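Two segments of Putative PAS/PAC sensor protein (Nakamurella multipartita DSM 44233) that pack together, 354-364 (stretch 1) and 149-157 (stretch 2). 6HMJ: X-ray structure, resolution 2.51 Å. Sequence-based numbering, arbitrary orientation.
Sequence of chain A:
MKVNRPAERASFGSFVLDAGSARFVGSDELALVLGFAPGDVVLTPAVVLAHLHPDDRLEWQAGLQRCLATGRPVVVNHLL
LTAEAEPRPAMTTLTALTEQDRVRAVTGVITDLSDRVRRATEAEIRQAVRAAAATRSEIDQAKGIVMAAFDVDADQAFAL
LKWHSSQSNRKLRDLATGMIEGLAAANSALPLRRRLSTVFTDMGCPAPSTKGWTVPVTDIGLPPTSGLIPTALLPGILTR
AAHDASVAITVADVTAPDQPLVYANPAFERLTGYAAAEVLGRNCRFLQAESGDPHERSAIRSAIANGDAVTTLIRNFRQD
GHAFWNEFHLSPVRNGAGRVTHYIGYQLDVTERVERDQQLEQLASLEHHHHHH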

# COMPACT_ATOMS: atom_id res chain seq x y z
N VAL A 354 -17.92 -9.99 -8.63
CA VAL A 354 -18.98 -9.51 -7.74
C VAL A 354 -18.39 -8.65 -6.64
O VAL A 354 -18.97 -7.63 -6.24
CB VAL A 354 -19.77 -10.70 -7.17
CG1 VAL A 354 -20.57 -10.27 -5.94
CG2 VAL A 354 -20.69 -11.28 -8.23
N GLU A 355 -17.23 -9.04 -6.11
CA GLU A 355 -16.59 -8.27 -5.05
C GLU A 355 -16.27 -6.85 -5.52
O GLU A 355 -16.46 -5.88 -4.78
CB GLU A 355 -15.32 -8.98 -4.57
CG GLU A 355 -14.96 -8.67 -3.13
CD GLU A 355 -15.93 -9.28 -2.15
OE1 GLU A 355 -16.08 -10.52 -2.16
OE2 GLU A 355 -16.54 -8.52 -1.37
N ARG A 356 -15.79 -6.72 -6.76
CA ARG A 356 -15.56 -5.39 -7.32
C ARG A 356 -16.87 -4.64 -7.52
O ARG A 356 -17.00 -3.48 -7.13
CB ARG A 356 -14.80 -5.50 -8.64
CG ARG A 356 -14.55 -4.16 -9.33
CD ARG A 356 -13.80 -4.34 -10.64
NE ARG A 356 -13.44 -3.06 -11.25
CZ ARG A 356 -14.14 -2.45 -12.20
NH1 ARG A 356 -15.26 -2.98 -12.66
NH2 ARG A 356 -13.71 -1.29 -12.68
N ASP A 357 -17.85 -5.29 -8.14
CA ASP A 357 -19.14 -4.65 -8.37
C ASP A 357 -19.72 -4.09 -7.07
O ASP A 357 -20.38 -3.04 -7.09
CB ASP A 357 -20.12 -5.64 -9.00
CG ASP A 357 -19.68 -6.12 -10.37
OD1 ASP A 357 -18.93 -5.38 -11.05
OD2 ASP A 357 -20.08 -7.22 -10.77
N GLN A 358 -19.49 -4.77 -5.95
CA GLN A 358 -20.07 -4.33 -4.68
C GLN A 358 -19.39 -3.06 -4.18
O GLN A 358 -20.06 -2.15 -3.68
CB GLN A 358 -19.99 -5.45 -3.65
CG GLN A 358 -21.06 -6.51 -3.83
CD GLN A 358 -21.01 -7.60 -2.77
OE1 GLN A 358 -19.95 -7.93 -2.25
NE2 GLN A 358 -22.17 -8.16 -2.44
N GLN A 359 -18.06 -2.98 -4.30
CA GLN A 359 -17.38 -1.74 -3.96
C GLN A 359 -17.86 -0.61 -4.86
O GLN A 359 -18.17 0.49 -4.39
CB GLN A 359 -15.86 -1.91 -4.08
CG GLN A 359 -15.28 -3.01 -3.20
CD GLN A 359 -15.35 -2.68 -1.72
OE1 GLN A 359 -15.38 -1.52 -1.33
NE2 GLN A 359 -15.37 -3.72 -0.89
N LEU A 360 -17.94 -0.87 -6.17
CA LEU A 360 -18.48 0.12 -7.10
C LEU A 360 -19.90 0.50 -6.72
O LEU A 360 -20.31 1.65 -6.89
CB LEU A 360 -18.43 -0.42 -8.53
CG LEU A 360 -17.05 -0.56 -9.17
CD1 LEU A 360 -17.16 -1.14 -10.57
CD2 LEU A 360 -16.31 0.77 -9.21
N GLU A 361 -20.68 -0.46 -6.21
CA GLU A 361 -22.05 -0.18 -5.80
C GLU A 361 -22.09 0.77 -4.61
O GLU A 361 -22.99 1.62 -4.52
CB GLU A 361 -22.75 -1.50 -5.45
CG GLU A 361 -24.27 -1.44 -5.34
CD GLU A 361 -24.94 -0.60 -6.41
OE1 GLU A 361 -24.42 -0.56 -7.54
OE2 GLU A 361 -25.97 0.02 -6.10
N GLN A 362 -21.12 0.67 -3.70
CA GLN A 362 -21.09 1.57 -2.56
C GLN A 362 -20.79 3.01 -2.99
O GLN A 362 -21.38 3.95 -2.46
CB GLN A 362 -20.05 1.09 -1.54
CG GLN A 362 -20.67 0.43 -0.31
CD GLN A 362 -19.80 -0.67 0.27
OE1 GLN A 362 -19.19 -0.50 1.32
NE2 GLN A 362 -19.75 -1.81 -0.41
N LEU A 363 -19.89 3.19 -3.96
CA LEU A 363 -19.60 4.53 -4.45
C LEU A 363 -20.79 5.10 -5.21
O LEU A 363 -21.12 6.29 -5.07
CB LEU A 363 -18.36 4.50 -5.35
CG LEU A 363 -17.06 4.04 -4.68
CD1 LEU A 363 -15.96 3.94 -5.72
CD2 LEU A 363 -16.66 4.96 -3.55
N ALA A 364 -21.46 4.28 -6.03
CA ALA A 364 -22.62 4.77 -6.77
C ALA A 364 -23.77 5.12 -5.84
O ALA A 364 -24.50 6.08 -6.10
CB ALA A 364 -23.05 3.72 -7.80
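Stretch 2, residues 149-157: AFDVDADQA

How does the second segment lie on the first? Residues 354-364 form continuous helix, and the shorter segment runs along one side of it in the same general sense: Phe150 lies beside Arg356, with CA atoms 5.3 Å apart, and Gln156 beside Leu363, where CA to CA is 7.3 Å. The shorter segment changes form on the way. It leaves a helix at Asp151, whose positive phi of 50° turns the chain, continues through an extended Val152 and Asp153, and enters a new helix at Ala154. Together the two segments bury 419 Å².

What satisfies the carbonyls freed at that helix end? Arg356 reaches them with a fully extended side chain, chi1 to chi3 all t. Its NE donates to Phe150 O at 2.6 Å, and its NH2 donates to Asp151 O at 2.8 Å with a nearly straight angle of 166°; a weak bond from Arg356 NE to Asp151 O, 3.4 Å, accompanies them. Both oxygens lie at the edge of the guanidinium, near its plane, where N-H groups can point at them. The Asp151 carboxylate contributes differently. Its OD2 is 3.7 Å from Arg356 NH2, a long salt bridge, but it stands well out of the guanidinium plane, so charge alone links the pair; Asp151 OD1 is hydrogen-bonded elsewhere in the structure.

Where does the Phe150 ring go? It extends to the helix surface, and Gln359 covers one of its faces. Gln359 CG lies 3.7 Å from the centroid of the Phe150 ring and 18° off the ring normal, a CH-pi contact made by the aliphatic part of a polar side chain. At the polar end, Gln359 OE1 accepts a hydrogen bond elsewhere in the structure. Glu355 adds a looser contact, its CG 4.3 Å from Phe150 CE1.

How is the start of the second helix held, and what does it rest on? Asp153 caps it: Asp153 OD1 accepts from Gln156 N at 2.7 Å, while Gln156 OE1 accepts from Asp153 N at 3.1 Å. This reciprocal pair satisfies two backbone N-H groups at the helix start, and Ala157 N bonds to Asp153 O at 2.8 Å. Against the long helix the contact here is largely apolar. Leu360 CD2 meets Val152 CG1 at 3.7 Å, and one turn further on Leu363 CD1 packs against Gln156 CB at 3.5 Å.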

# COMPACT_ATOMS: atom_id res chain seq x y z
N ALA A 149 -6.36 -3.49 -6.82
CA ALA A 149 -7.07 -4.68 -6.36
C ALA A 149 -8.48 -4.74 -6.94
O ALA A 149 -8.92 -5.79 -7.42
CB ALA A 149 -7.13 -4.70 -4.83
N PHE A 150 -9.20 -3.62 -6.90
CA PHE A 150 -10.55 -3.54 -7.45
C PHE A 150 -10.59 -2.84 -8.81
O PHE A 150 -11.69 -2.62 -9.34
CB PHE A 150 -11.48 -2.80 -6.48
CG PHE A 150 -11.61 -3.46 -5.14
CD1 PHE A 150 -12.38 -4.60 -4.99
CD2 PHE A 150 -10.99 -2.93 -4.02
CE1 PHE A 150 -12.52 -5.20 -3.75
CE2 PHE A 150 -11.13 -3.53 -2.78
CZ PHE A 150 -11.89 -4.67 -2.65
N ASP A 151 -9.44 -2.48 -9.37
CA ASP A 151 -9.37 -1.80 -10.66
C ASP A 151 -10.30 -0.59 -10.69
O ASP A 151 -11.25 -0.51 -11.48
CB ASP A 151 -9.68 -2.76 -11.81
CG ASP A 151 -9.45 -2.14 -13.18
OD1 ASP A 151 -8.34 -1.62 -13.41
OD2 ASP A 151 -10.37 -2.18 -14.02
N VAL A 152 -10.00 0.38 -9.82
CA VAL A 152 -10.70 1.65 -9.77
C VAL A 152 -9.65 2.76 -9.77
O VAL A 152 -8.49 2.53 -9.44
CB VAL A 152 -11.63 1.78 -8.54
CG1 VAL A 152 -12.69 0.69 -8.57
CG2 VAL A 152 -10.83 1.70 -7.25
N ASP A 153 -10.09 3.97 -10.12
CA ASP A 153 -9.17 5.09 -10.18
C ASP A 153 -8.84 5.60 -8.77
O ASP A 153 -9.35 5.08 -7.77
CB ASP A 153 -9.74 6.20 -11.07
CG ASP A 153 -10.97 6.86 -10.48
OD1 ASP A 153 -11.13 6.89 -9.24
OD2 ASP A 153 -11.80 7.35 -11.28
N ALA A 154 -8.00 6.62 -8.70
CA ALA A 154 -7.49 7.07 -7.40
C ALA A 154 -8.57 7.74 -6.57
O ALA A 154 -8.64 7.52 -5.35
CB ALA A 154 -6.31 8.02 -7.61
N ASP A 155 -9.42 8.56 -7.19
CA ASP A 155 -10.50 9.19 -6.45
C ASP A 155 -11.46 8.15 -5.89
O ASP A 155 -11.83 8.21 -4.71
CB ASP A 155 -11.25 10.18 -7.35
CG ASP A 155 -10.42 11.41 -7.67
OD1 ASP A 155 -9.87 12.03 -6.73
OD2 ASP A 155 -10.30 11.75 -8.86
N GLN A 156 -11.87 7.18 -6.71
CA GLN A 156 -12.73 6.11 -6.23
C GLN A 156 -12.05 5.32 -5.12
O GLN A 156 -12.66 5.03 -4.08
CB GLN A 156 -13.10 5.18 -7.39
CG GLN A 156 -13.91 5.85 -8.48
CD GLN A 156 -14.12 4.96 -9.69
OE1 GLN A 156 -13.21 4.24 -10.12
NE2 GLN A 156 -15.32 5.02 -10.26
N ALA A 157 -10.78 4.96 -5.31
CA ALA A 157 -10.04 4.24 -4.28
C ALA A 157 -10.00 5.04 -2.99
O ALA A 157 -10.23 4.50 -1.90
CB ALA A 157 -8.63 3.93 -4.77